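Local coordinates for protein transmembrane protease (Mus musculus, PDB 2E7V) that probably cleaves proteins at the cell surface as a membrane-anchored serine protease, represented here by its non-catalytic SEA domain, at residues A[49-53]-A[88-92]; A[54-60]-A[72-78]; A[36-41]-A[106-110]. All coordinates share one frame. Residues are numbered along the deposited sequence.

Interaction 1: A[49-53]-A[88-92]; sequences SLKSE and MKTRI
In this SEA domain, an alpha/beta sandwich, the loop that leads from helix 28-46 into strand 54-65 packs against helix 85-96, and residues 49-53 meet helical residues 88-92 there. Build 88-92 as regular alpha helix, with Ile92 N bonded to Met88 O at 3.0 Å. The loop makes a type I turn: Lys51 and Ser52 have helical phi/psi, and Glu53 N reaches back to Leu50 O at 3.1 Å. This turn brings the side chains of Leu50 and Glu53 round to the helix, with the CA atoms of Leu50 and Arg91 7.5 Å apart. Leu50 (m, t) is the buried apolar anchor. Its CD2 lies 3.5 Å from Met88 SD and its CD1 3.8 Å from Ile92 CG1, while Phe45 of helix 28-46 touches both Leu50 and Ile92. Met88 starts out sideways, but its t, p, p rotamer folds the sulfur in towards Leu50. Arg91 leaves the helix as m, t, p, so that the guanidinium reaches over the leucine: Leu50 CD2 sits against one face of the group, 3.4 Å from Arg91 CZ. Its polar edge is met by the loop. Glu53, with chi1 m and chi2 near 91°, forms a salt bridge through OE1, which accepts from Arg91 NH2 at 3.0 Å (164° at the hydrogen) and weakly from Arg91 NH1 at 3.4 Å. The same Arg91 NH2 also makes a weak, bent hydrogen bond, 122° at the hydrogen, to the backbone oxygen Ser49 O at 3.1 Å.

Interaction 2: A[54-60]-A[72-78]; sequences FIRTHVV and DVVMKFR
A classic beta bulge interrupts this antiparallel hairpin: Ile55 and Arg56 both face Lys76, with Ile55 bent to phi/psi -99/-59. The strand segments 54-60 and 72-78 run at 155° to one another, their axes 4.5 Å apart at closest approach. At the bulge, Ile55 N donates to Lys76 O (2.8 Å) and Lys76 N to Arg56 O (3.0 Å). Beyond it the register is regular. His58 and Val74 form a hydrogen-bonded pair, His58 N to Val74 O at 3.1 Å and Val74 N to His58 O at 2.9 Å, and Val60 N reaches Asp72 O at 2.7 Å. Thr57 (t) adds a side-chain bond, OG1 to Val74 O at 2.8 Å, so that this carbonyl accepts twice. Phe54 (t) and Phe77 (m), a non-hydrogen-bonded pair, meet as an offset edge-to-face stack: the edge of Phe54 points to the face of Phe77, centroids 5.6 Å apart and planes at 70°. On the other face, extended Lys76 brings NZ to 3.8 Å from Arg56 NH2, and two waters accept from both atoms, one of them only weakly from Lys76 NZ (3.4 Å). Thr57, Val59, Val73 and Phe54 turn towards helix 28-46, where Phe45 stacks on Phe54 and Ile41 touches Val73, while strand 4-14 pairs along the far edge of 72-78.

Interaction 3: A[36-41]-A[106-110]; sequences RIEAMI and EIAPS
Met40 lays its thioether over the backbone of Ala108 and Pro109 and the side chain of Ile107: CE is 3.4 Å from Ala108 O and 3.7 Å from Ile107 CG2, and SD is 3.8 Å from Pro109 CA. Its m, t, p rotamer carries the chain out from the helix and curls the methyl over the segment. Build 36-41 as regular alpha helix, with Met40 N to Arg36 O at 3.0 Å and Ile41 N to Ile37 O at 3.1 Å. This spacing puts Arg36, Ile37, Met40 and Ile41 on the contact side. Segment 106-110 is short strand at 106-107, then turns at Pro109 (phi/psi -55/-37); the nearest CA pair is Ile37 and Pro109, 6.7 Å apart. Ile107 (m, t) plugs inward, its CD1 3.7 Å from Ile41 CD1 and 3.9 Å from Ile37 CG2, with both helix isoleucines in the m, t rotamer. No direct hydrogen bond crosses. Instead, Arg36, with chi2 p, passes its CG 4.1 Å from Pro109 CB and turns its guanidinium edge to Pro109 O; one water bridges Arg36 NH2 (2.9 Å) to Pro109 O (2.6 Å). Ile13 and Phe11 of strand 4-14 continue the apolar layer, touching Ile37 and Ile107 respectively. Helix 28-46 thus packs on one face of the sheet, here against its short last edge strand, in the ferredoxin-like beta-alpha-beta-beta-alpha-beta sandwich of SEA domains.

Overall arrangement
Followed from the N terminus, the three contacts nest without crossing. Helix 28-46 supplies 36-41, which waits until the final strand to close interaction 3, the outermost and longest loop. Next comes 49-53, which closes interaction 1 on helix 85-96, and innermost is interaction 2, the hairpin of strands 54-65 and 68-78. Interactions 1 and 2 touch, with Glu53 O 2.7 Å from Arg78 N and Ile92 CD1 packed on Phe77 CE1. Interactions 2 and 3 meet where Glu38 OE1 lies 2.8 Å from Val59 N. Interaction 3 ties helix 28-46 to the last strand, interaction 1 ties helix 85-96 to the loop before strand 54-65, and interaction 2 pairs two strands.

Interaction 1: A[49-53]-A[88-92]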
ATOM      1  N   SER A  49      13.331   6.159   7.200  1.00 14.17           N
ATOM      2  CA  SER A  49      14.211   7.324   7.052  1.00 15.61           C
ATOM      3  C   SER A  49      13.470   8.486   6.414  1.00 14.68           C
ATOM      4  O   SER A  49      14.011   9.592   6.276  1.00 14.62           O
ATOM      5  CB  SER A  49      15.419   6.958   6.193  1.00 15.14           C
ATOM      6  OG  SER A  49      16.075   5.829   6.740  1.00 25.37           O
ATOM      7  N   LEU A  50      12.226   8.222   6.028  1.00 13.48           N
ATOM      8  CA  LEU A  50      11.359   9.219   5.404  1.00 12.62           C
ATOM      9  C   LEU A  50      10.290   9.705   6.372  1.00 13.64           C
ATOM     10  O   LEU A  50       9.316  10.329   5.960  1.00 15.73           O
ATOM     11  CB  LEU A  50      10.675   8.608   4.175  1.00 13.94           C
ATOM     12  CG  LEU A  50      11.424   8.633   2.840  1.00 13.78           C
ATOM     13  CD1 LEU A  50      10.774   7.676   1.864  1.00 11.78           C
ATOM     14  CD2 LEU A  50      11.413  10.052   2.280  1.00 13.93           C
ATOM     15  N   LYS A  51      10.469   9.427   7.658  1.00 14.45           N
ATOM     16  CA  LYS A  51       9.485   9.822   8.664  1.00 15.99           C
ATOM     17  C   LYS A  51       9.181  11.317   8.712  1.00 18.27           C
ATOM     18  O   LYS A  51       8.043  11.703   8.971  1.00 17.07           O
ATOM     19  CB  LYS A  51       9.920   9.345  10.056  1.00 12.53           C
ATOM     20  CG  LYS A  51      11.210   9.960  10.559  1.00 15.69           C
ATOM     21  CD  LYS A  51      11.485   9.575  12.011  1.00 19.49           C
ATOM     22  CE  LYS A  51      12.611   8.553  12.147  1.00 25.69           C
ATOM     23  NZ  LYS A  51      12.231   7.215  11.650  1.00 26.89           N
ATOM     24  N   SER A  52      10.187  12.153   8.458  1.00 16.55           N
ATOM     25  CA  SER A  52       9.994  13.603   8.497  1.00 18.92           C
ATOM     26  C   SER A  52       9.445  14.169   7.191  1.00 16.35           C
ATOM     27  O   SER A  52       8.925  15.277   7.169  1.00 17.81           O
ATOM     28  CB  SER A  52      11.311  14.309   8.822  1.00 20.92           C
ATOM     29  OG  SER A  52      12.224  14.204   7.740  1.00 26.92           O
ATOM     30  N   GLU A  53       9.559  13.411   6.106  1.00 16.92           N
ATOM     31  CA  GLU A  53       9.078  13.874   4.805  1.00 15.21           C
ATOM     32  C   GLU A  53       7.682  13.378   4.424  1.00 13.50           C
ATOM     33  O   GLU A  53       6.964  14.064   3.706  1.00 15.69           O
ATOM     34  CB  GLU A  53      10.056  13.467   3.693  1.00 15.95           C
ATOM     35  CG  GLU A  53      11.470  14.053   3.795  1.00 23.48           C
ATOM     36  CD  GLU A  53      12.425  13.165   4.569  1.00 28.49           C
ATOM     37  OE1 GLU A  53      13.625  13.490   4.617  1.00 30.20           O
ATOM     38  OE2 GLU A  53      11.983  12.142   5.131  1.00 31.76           O
ATOM     39  N   MET A  88      13.865  11.004  -4.406  1.00 17.04           N
ATOM     40  CA  MET A  88      12.796  10.690  -3.462  1.00 16.07           C
ATOM     41  C   MET A  88      12.251   9.294  -3.751  1.00 12.79           C
ATOM     42  O   MET A  88      11.935   8.531  -2.837  1.00 12.22           O
ATOM     43  CB  MET A  88      11.677  11.722  -3.581  1.00 20.22           C
ATOM     44  CG  MET A  88      10.533  11.534  -2.602  1.00 27.17           C
ATOM     45  SD  MET A  88      11.056  11.592  -0.886  1.00 28.76           S
ATOM     46  CE  MET A  88      12.114  13.055  -0.885  1.00 19.67           C
ATOM     47  N   LYS A  89      12.156   8.963  -5.035  1.00 13.47           N
ATOM     48  CA  LYS A  89      11.644   7.668  -5.450  1.00 13.80           C
ATOM     49  C   LYS A  89      12.459   6.495  -4.919  1.00 10.68           C
ATOM     50  O   LYS A  89      11.894   5.541  -4.406  1.00 12.23           O
ATOM     51  CB  LYS A  89      11.568   7.616  -6.974  1.00 13.55           C
ATOM     52  CG  LYS A  89      11.026   6.328  -7.554  1.00 17.73           C
ATOM     53  CD  LYS A  89      10.694   6.598  -9.017  1.00 22.64           C
ATOM     54  CE  LYS A  89      10.361   5.354  -9.794  1.00 25.43           C
ATOM     55  NZ  LYS A  89      10.126   5.733 -11.223  1.00 26.67           N
ATOM     56  N   THR A  90      13.782   6.564  -5.042  1.00  8.89           N
ATOM     57  CA  THR A  90      14.658   5.490  -4.571  1.00 12.41           C
ATOM     58  C   THR A  90      14.542   5.285  -3.064  1.00 11.80           C
ATOM     59  O   THR A  90      14.652   4.160  -2.580  1.00 13.83           O
ATOM     60  CB  THR A  90      16.145   5.769  -4.936  1.00 11.93           C
ATOM     61  OG1 THR A  90      16.536   7.053  -4.429  1.00 13.82           O
ATOM     62  CG2 THR A  90      16.324   5.758  -6.449  1.00 17.29           C
ATOM     63  N   ARG A  91      14.322   6.369  -2.326  1.00 10.43           N
ATOM     64  CA  ARG A  91      14.166   6.271  -0.878  1.00  9.56           C
ATOM     65  C   ARG A  91      12.832   5.598  -0.578  1.00  9.57           C
ATOM     66  O   ARG A  91      12.715   4.775   0.334  1.00  8.63           O
ATOM     67  CB  ARG A  91      14.182   7.668  -0.232  1.00 13.42           C
ATOM     68  CG  ARG A  91      15.436   8.503  -0.497  1.00 13.34           C
ATOM     69  CD  ARG A  91      15.263   9.930   0.056  1.00 17.24           C
ATOM     70  NE  ARG A  91      15.073   9.936   1.509  1.00 16.48           N
ATOM     71  CZ  ARG A  91      14.716  11.005   2.219  1.00 19.29           C
ATOM     72  NH1 ARG A  91      14.498  12.169   1.617  1.00 16.30           N
ATOM     73  NH2 ARG A  91      14.581  10.912   3.534  1.00 20.95           N
ATOM     74  N   ILE A  92      11.820   5.956  -1.359  1.00  9.38           N
ATOM     75  CA  ILE A  92      10.487   5.395  -1.167  1.00 10.21           C
ATOM     76  C   ILE A  92      10.495   3.904  -1.450  1.00 11.12           C
ATOM     77  O   ILE A  92       9.926   3.112  -0.695  1.00 12.00           O
ATOM     78  CB  ILE A  92       9.445   6.101  -2.082  1.00  9.25           C
ATOM     79  CG1 ILE A  92       9.252   7.547  -1.620  1.00 11.19           C
ATOM     80  CG2 ILE A  92       8.110   5.339  -2.042  1.00  5.90           C
ATOM     81  CD1 ILE A  92       8.359   8.396  -2.535  1.00 15.86           C
TER

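Interaction 2: A[54-60]-A[72-78]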
ATOM      1  N   PHE A  54       7.310  12.179   4.866  1.00 13.53           N
ATOM      2  CA  PHE A  54       5.993  11.626   4.545  1.00 14.02           C
ATOM      3  C   PHE A  54       4.870  12.455   5.179  1.00 13.43           C
ATOM      4  O   PHE A  54       4.893  12.718   6.377  1.00 14.69           O
ATOM      5  CB  PHE A  54       5.912  10.164   5.016  1.00 14.19           C
ATOM      6  CG  PHE A  54       4.547   9.532   4.855  1.00 14.56           C
ATOM      7  CD1 PHE A  54       3.634   9.531   5.909  1.00 17.50           C
ATOM      8  CD2 PHE A  54       4.173   8.941   3.650  1.00 14.55           C
ATOM      9  CE1 PHE A  54       2.365   8.951   5.769  1.00 17.64           C
ATOM     10  CE2 PHE A  54       2.905   8.358   3.501  1.00 16.82           C
ATOM     11  CZ  PHE A  54       2.002   8.368   4.565  1.00 16.78           C
ATOM     12  N   ILE A  55       3.902  12.880   4.372  1.00 12.90           N
ATOM     13  CA  ILE A  55       2.788  13.671   4.886  1.00 14.56           C
ATOM     14  C   ILE A  55       1.560  12.811   5.116  1.00 13.65           C
ATOM     15  O   ILE A  55       1.059  12.740   6.235  1.00 14.35           O
ATOM     16  CB  ILE A  55       2.416  14.837   3.940  1.00 16.69           C
ATOM     17  CG1 ILE A  55       3.593  15.811   3.843  1.00 17.61           C
ATOM     18  CG2 ILE A  55       1.183  15.588   4.493  1.00 16.66           C
ATOM     19  CD1 ILE A  55       3.346  16.980   2.930  1.00 20.01           C
ATOM     20  N   ARG A  56       1.074  12.159   4.060  1.00 11.19           N
ATOM     21  CA  ARG A  56      -0.089  11.290   4.188  1.00 13.27           C
ATOM     22  C   ARG A  56      -0.328  10.480   2.919  1.00 13.74           C
ATOM     23  O   ARG A  56       0.215  10.779   1.845  1.00 12.40           O
ATOM     24  CB  ARG A  56      -1.341  12.110   4.508  1.00 15.73           C
ATOM     25  CG  ARG A  56      -1.705  13.088   3.414  1.00 22.26           C
ATOM     26  CD  ARG A  56      -2.957  13.885   3.731  1.00 24.44           C
ATOM     27  NE  ARG A  56      -2.895  15.155   3.022  1.00 31.31           N
ATOM     28  CZ  ARG A  56      -2.320  16.249   3.507  1.00 26.68           C
ATOM     29  NH1 ARG A  56      -1.773  16.230   4.710  1.00 29.55           N
ATOM     30  NH2 ARG A  56      -2.271  17.353   2.776  1.00 28.60           N
ATOM     31  N   THR A  57      -1.157   9.452   3.049  1.00 13.59           N
ATOM     32  CA  THR A  57      -1.473   8.582   1.928  1.00 13.84           C
ATOM     33  C   THR A  57      -2.966   8.296   1.847  1.00 16.46           C
ATOM     34  O   THR A  57      -3.718   8.489   2.810  1.00 13.12           O
ATOM     35  CB  THR A  57      -0.727   7.246   2.055  1.00 13.84           C
ATOM     36  OG1 THR A  57      -0.891   6.479   0.858  1.00 13.15           O
ATOM     37  CG2 THR A  57      -1.263   6.447   3.240  1.00 11.87           C
ATOM     38  N   HIS A  58      -3.399   7.837   0.682  1.00 16.33           N
ATOM     39  CA  HIS A  58      -4.798   7.510   0.509  1.00 16.06           C
ATOM     40  C   HIS A  58      -5.038   6.656  -0.713  1.00 13.98           C
ATOM     41  O   HIS A  58      -4.412   6.838  -1.767  1.00 12.54           O
ATOM     42  CB  HIS A  58      -5.649   8.786   0.451  1.00 18.62           C
ATOM     43  CG  HIS A  58      -5.560   9.535  -0.843  1.00 21.56           C
ATOM     44  ND1 HIS A  58      -6.574   9.522  -1.776  1.00 20.67           N
ATOM     45  CD2 HIS A  58      -4.605  10.360  -1.335  1.00 22.34           C
ATOM     46  CE1 HIS A  58      -6.249  10.311  -2.786  1.00 19.47           C
ATOM     47  NE2 HIS A  58      -5.060  10.832  -2.544  1.00 22.38           N
ATOM     48  N   VAL A  59      -5.928   5.691  -0.532  1.00 13.97           N
ATOM     49  CA  VAL A  59      -6.325   4.775  -1.581  1.00 13.42           C
ATOM     50  C   VAL A  59      -7.274   5.573  -2.484  1.00 15.65           C
ATOM     51  O   VAL A  59      -8.306   6.068  -2.028  1.00 13.62           O
ATOM     52  CB  VAL A  59      -7.053   3.548  -0.962  1.00 12.98           C
ATOM     53  CG1 VAL A  59      -7.722   2.715  -2.041  1.00 10.52           C
ATOM     54  CG2 VAL A  59      -6.060   2.704  -0.171  1.00 11.45           C
ATOM     55  N   VAL A  60      -6.908   5.723  -3.755  1.00 17.61           N
ATOM     56  CA  VAL A  60      -7.743   6.473  -4.693  1.00 20.06           C
ATOM     57  C   VAL A  60      -8.844   5.577  -5.230  1.00 19.72           C
ATOM     58  O   VAL A  60      -9.892   6.049  -5.659  1.00 19.57           O
ATOM     59  CB  VAL A  60      -6.917   7.035  -5.861  1.00 22.15           C
ATOM     60  CG1 VAL A  60      -5.847   7.966  -5.326  1.00 24.82           C
ATOM     61  CG2 VAL A  60      -6.304   5.913  -6.648  1.00 23.13           C
ATOM     62  N   ASP A  72      -5.064   1.425  -5.937  1.00  9.30           N
ATOM     63  CA  ASP A  72      -4.279   2.520  -6.491  1.00 13.18           C
ATOM     64  C   ASP A  72      -4.128   3.478  -5.314  1.00 10.63           C
ATOM     65  O   ASP A  72      -5.115   3.970  -4.762  1.00 10.06           O
ATOM     66  CB  ASP A  72      -4.988   3.185  -7.666  1.00 11.81           C
ATOM     67  CG  ASP A  72      -5.211   2.225  -8.825  1.00 15.75           C
ATOM     68  OD1 ASP A  72      -4.345   1.353  -9.067  1.00 15.04           O
ATOM     69  OD2 ASP A  72      -6.249   2.344  -9.495  1.00 14.29           O
ATOM     70  N   VAL A  73      -2.875   3.707  -4.935  1.00  7.94           N
ATOM     71  CA  VAL A  73      -2.517   4.522  -3.774  1.00 10.09           C
ATOM     72  C   VAL A  73      -1.669   5.755  -4.086  1.00 11.24           C
ATOM     73  O   VAL A  73      -0.679   5.672  -4.832  1.00 13.99           O
ATOM     74  CB  VAL A  73      -1.729   3.635  -2.760  1.00 11.33           C
ATOM     75  CG1 VAL A  73      -1.303   4.448  -1.533  1.00 10.61           C
ATOM     76  CG2 VAL A  73      -2.571   2.435  -2.366  1.00  8.82           C
ATOM     77  N   VAL A  74      -2.051   6.895  -3.515  1.00 11.32           N
ATOM     78  CA  VAL A  74      -1.291   8.130  -3.705  1.00 14.01           C
ATOM     79  C   VAL A  74      -0.541   8.400  -2.398  1.00 12.02           C
ATOM     80  O   VAL A  74      -1.099   8.219  -1.317  1.00 12.45           O
ATOM     81  CB  VAL A  74      -2.209   9.353  -4.002  1.00 16.93           C
ATOM     82  CG1 VAL A  74      -1.415  10.647  -3.847  1.00 15.68           C
ATOM     83  CG2 VAL A  74      -2.759   9.275  -5.426  1.00 15.57           C
ATOM     84  N   MET A  75       0.720   8.805  -2.505  1.00  9.58           N
ATOM     85  CA  MET A  75       1.531   9.116  -1.334  1.00 11.31           C
ATOM     86  C   MET A  75       2.116  10.515  -1.510  1.00 11.55           C
ATOM     87  O   MET A  75       2.698  10.824  -2.566  1.00 12.22           O
ATOM     88  CB  MET A  75       2.667   8.088  -1.161  1.00  9.30           C
ATOM     89  CG  MET A  75       2.204   6.656  -0.825  1.00 13.61           C
ATOM     90  SD  MET A  75       3.467   5.385  -1.245  1.00  6.42           S
ATOM     91  CE  MET A  75       3.215   5.341  -3.010  1.00 14.90           C
ATOM     92  N   LYS A  76       1.948  11.358  -0.486  1.00  9.36           N
ATOM     93  CA  LYS A  76       2.458  12.736  -0.505  1.00 10.26           C
ATOM     94  C   LYS A  76       3.644  12.946   0.433  1.00 10.29           C
ATOM     95  O   LYS A  76       3.590  12.554   1.612  1.00  8.65           O
ATOM     96  CB  LYS A  76       1.362  13.732  -0.105  1.00 11.26           C
ATOM     97  CG  LYS A  76       1.849  15.185  -0.087  1.00 15.30           C
ATOM     98  CD  LYS A  76       0.738  16.185   0.174  1.00 18.46           C
ATOM     99  CE  LYS A  76       1.247  17.610  -0.045  1.00 19.22           C
ATOM    100  NZ  LYS A  76       0.181  18.625   0.117  1.00 17.39           N
ATOM    101  N   PHE A  77       4.696  13.582  -0.088  1.00 11.78           N
ATOM    102  CA  PHE A  77       5.910  13.874   0.679  1.00 13.55           C
ATOM    103  C   PHE A  77       6.328  15.339   0.569  1.00 17.50           C
ATOM    104  O   PHE A  77       6.037  16.013  -0.423  1.00 17.52           O
ATOM    105  CB  PHE A  77       7.097  13.017   0.203  1.00 10.55           C
ATOM    106  CG  PHE A  77       6.857  11.545   0.285  1.00 11.65           C
ATOM    107  CD1 PHE A  77       6.146  10.886  -0.718  1.00 10.57           C
ATOM    108  CD2 PHE A  77       7.293  10.817   1.396  1.00 11.09           C
ATOM    109  CE1 PHE A  77       5.867   9.523  -0.618  1.00  8.49           C
ATOM    110  CE2 PHE A  77       7.019   9.452   1.507  1.00 10.43           C
ATOM    111  CZ  PHE A  77       6.301   8.805   0.495  1.00 12.71           C
ATOM    112  N   ARG A  78       7.021  15.815   1.599  1.00 19.98           N
ATOM    113  CA  ARG A  78       7.533  17.178   1.638  1.00 26.96           C
ATOM    114  C   ARG A  78       9.052  17.009   1.534  1.00 28.99           C
ATOM    115  O   ARG A  78       9.604  16.055   2.084  1.00 29.33           O
ATOM    116  CB  ARG A  78       7.198  17.846   2.978  1.00 31.10           C
ATOM    117  CG  ARG A  78       8.029  17.310   4.151  1.00 35.93           C
ATOM    118  CD  ARG A  78       7.937  18.165   5.424  1.00 38.63           C
ATOM    119  NE  ARG A  78       6.830  17.794   6.306  1.00 39.62           N
ATOM    120  CZ  ARG A  78       5.555  18.098   6.089  1.00 42.55           C
ATOM    121  NH1 ARG A  78       5.208  18.788   5.009  1.00 43.84           N
ATOM    122  NH2 ARG A  78       4.625  17.712   6.953  1.00 39.71           N
TER
HETATM  123  O   HOH W   1      -0.146  19.086   3.510  1.00 17.66           O
HETATM  124  O   HOH W   2      -2.621  17.734  -0.475  1.00 27.47           O

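Interaction 3: A[36-41]-A[106-110]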
ATOM      1  N   ARG A  36      -7.330   0.238   6.338  1.00 14.17           N
ATOM      2  CA  ARG A  36      -6.278  -0.666   6.808  1.00 14.14           C
ATOM      3  C   ARG A  36      -5.018  -0.485   5.960  1.00 13.07           C
ATOM      4  O   ARG A  36      -3.896  -0.421   6.481  1.00 13.47           O
ATOM      5  CB  ARG A  36      -6.759  -2.119   6.739  1.00 13.15           C
ATOM      6  CG  ARG A  36      -5.685  -3.179   7.015  1.00 19.68           C
ATOM      7  CD  ARG A  36      -4.989  -2.972   8.360  1.00 16.95           C
ATOM      8  NE  ARG A  36      -3.896  -3.926   8.588  1.00 17.05           N
ATOM      9  CZ  ARG A  36      -2.932  -3.744   9.492  1.00 19.96           C
ATOM     10  NH1 ARG A  36      -2.928  -2.656  10.248  1.00 16.87           N
ATOM     11  NH2 ARG A  36      -1.952  -4.635   9.629  1.00 20.28           N
ATOM     12  N   ILE A  37      -5.214  -0.399   4.650  1.00 12.76           N
ATOM     13  CA  ILE A  37      -4.110  -0.208   3.716  1.00 13.40           C
ATOM     14  C   ILE A  37      -3.403   1.132   3.976  1.00 13.54           C
ATOM     15  O   ILE A  37      -2.162   1.205   3.970  1.00 12.25           O
ATOM     16  CB  ILE A  37      -4.628  -0.293   2.249  1.00 10.59           C
ATOM     17  CG1 ILE A  37      -4.989  -1.749   1.930  1.00 11.57           C
ATOM     18  CG2 ILE A  37      -3.561   0.222   1.272  1.00  9.43           C
ATOM     19  CD1 ILE A  37      -5.787  -1.933   0.660  1.00  9.95           C
ATOM     20  N   GLU A  38      -4.186   2.179   4.225  1.00 10.96           N
ATOM     21  CA  GLU A  38      -3.627   3.509   4.506  1.00 12.82           C
ATOM     22  C   GLU A  38      -2.853   3.532   5.829  1.00 15.26           C
ATOM     23  O   GLU A  38      -1.817   4.196   5.952  1.00 13.39           O
ATOM     24  CB  GLU A  38      -4.752   4.560   4.528  1.00 12.91           C
ATOM     25  CG  GLU A  38      -5.260   4.912   3.125  1.00  8.46           C
ATOM     26  CD  GLU A  38      -6.599   5.637   3.114  1.00 15.27           C
ATOM     27  OE1 GLU A  38      -7.143   5.846   2.002  1.00 13.67           O
ATOM     28  OE2 GLU A  38      -7.104   5.996   4.207  1.00 13.53           O
ATOM     29  N   ALA A  39      -3.356   2.794   6.815  1.00 13.29           N
ATOM     30  CA  ALA A  39      -2.706   2.714   8.115  1.00 13.67           C
ATOM     31  C   ALA A  39      -1.374   1.986   8.000  1.00 11.60           C
ATOM     32  O   ALA A  39      -0.389   2.376   8.626  1.00 16.56           O
ATOM     33  CB  ALA A  39      -3.603   1.982   9.097  1.00 14.46           C
ATOM     34  N   MET A  40      -1.356   0.922   7.208  1.00 12.23           N
ATOM     35  CA  MET A  40      -0.156   0.121   7.008  1.00 11.12           C
ATOM     36  C   MET A  40       0.944   0.945   6.359  1.00 12.76           C
ATOM     37  O   MET A  40       2.087   0.953   6.826  1.00 12.14           O
ATOM     38  CB  MET A  40      -0.473  -1.114   6.152  1.00  9.90           C
ATOM     39  CG  MET A  40      -1.325  -2.166   6.887  1.00 10.97           C
ATOM     40  SD  MET A  40      -1.660  -3.647   5.922  1.00  6.04           S
ATOM     41  CE  MET A  40      -0.002  -4.306   5.803  1.00  7.17           C
ATOM     42  N   ILE A  41       0.604   1.631   5.277  1.00 12.74           N
ATOM     43  CA  ILE A  41       1.575   2.459   4.571  1.00  9.93           C
ATOM     44  C   ILE A  41       2.066   3.579   5.489  1.00 11.06           C
ATOM     45  O   ILE A  41       3.272   3.854   5.558  1.00  9.97           O
ATOM     46  CB  ILE A  41       0.959   3.045   3.273  1.00  7.69           C
ATOM     47  CG1 ILE A  41       0.757   1.919   2.255  1.00 10.11           C
ATOM     48  CG2 ILE A  41       1.867   4.128   2.691  1.00  9.86           C
ATOM     49  CD1 ILE A  41      -0.089   2.323   1.047  1.00 15.94           C
ATOM     50  N   GLU A 106       3.219  -4.948  -3.435  1.00 13.55           N
ATOM     51  CA  GLU A 106       2.100  -5.580  -2.754  1.00 14.97           C
ATOM     52  C   GLU A 106       1.962  -5.144  -1.306  1.00 14.08           C
ATOM     53  O   GLU A 106       2.869  -4.556  -0.718  1.00 11.69           O
ATOM     54  CB  GLU A 106       2.264  -7.103  -2.803  1.00 14.22           C
ATOM     55  CG  GLU A 106       3.569  -7.592  -2.152  1.00 13.96           C
ATOM     56  CD  GLU A 106       3.833  -9.082  -2.363  1.00 16.08           C
ATOM     57  OE1 GLU A 106       3.535  -9.587  -3.458  1.00 16.93           O
ATOM     58  OE2 GLU A 106       4.365  -9.748  -1.440  1.00 20.66           O
ATOM     59  N   ILE A 107       0.797  -5.448  -0.745  1.00 15.38           N
ATOM     60  CA  ILE A 107       0.458  -5.137   0.633  1.00 15.12           C
ATOM     61  C   ILE A 107      -0.472  -6.253   1.097  1.00 16.15           C
ATOM     62  O   ILE A 107      -1.455  -6.558   0.411  1.00 15.56           O
ATOM     63  CB  ILE A 107      -0.314  -3.803   0.740  1.00 17.11           C
ATOM     64  CG1 ILE A 107       0.535  -2.655   0.180  1.00 16.41           C
ATOM     65  CG2 ILE A 107      -0.701  -3.535   2.205  1.00 15.82           C
ATOM     66  CD1 ILE A 107      -0.119  -1.294   0.294  1.00 14.14           C
ATOM     67  N   ALA A 108      -0.168  -6.866   2.239  1.00 14.06           N
ATOM     68  CA  ALA A 108      -1.019  -7.933   2.773  1.00 12.87           C
ATOM     69  C   ALA A 108      -1.712  -7.492   4.065  1.00 12.86           C
ATOM     70  O   ALA A 108      -1.089  -7.441   5.122  1.00 12.26           O
ATOM     71  CB  ALA A 108      -0.189  -9.197   3.028  1.00 14.50           C
ATOM     72  N   PRO A 109      -3.013  -7.149   3.993  1.00 13.05           N
ATOM     73  CA  PRO A 109      -3.740  -6.724   5.194  1.00 13.44           C
ATOM     74  C   PRO A 109      -3.594  -7.824   6.237  1.00 13.22           C
ATOM     75  O   PRO A 109      -3.484  -7.550   7.427  1.00 12.81           O
ATOM     76  CB  PRO A 109      -5.180  -6.569   4.694  1.00 12.87           C
ATOM     77  CG  PRO A 109      -4.995  -6.144   3.283  1.00 12.19           C
ATOM     78  CD  PRO A 109      -3.871  -7.055   2.798  1.00 12.85           C
ATOM     79  N   SER A 110      -3.608  -9.071   5.765  1.00 13.54           N
ATOM     80  CA  SER A 110      -3.401 -10.239   6.617  1.00 12.08           C
ATOM     81  C   SER A 110      -2.484 -11.228   5.888  1.00 13.81           C
ATOM     82  O   SER A 110      -2.640 -11.470   4.687  1.00 15.89           O
ATOM     83  CB  SER A 110      -4.714 -10.930   6.957  1.00 14.62           C
ATOM     84  OG  SER A 110      -4.499 -11.878   7.993  1.00 16.15           O
TER
HETATM   85  O   HOH W   3      -1.045  -7.081   8.269  1.00 14.45           O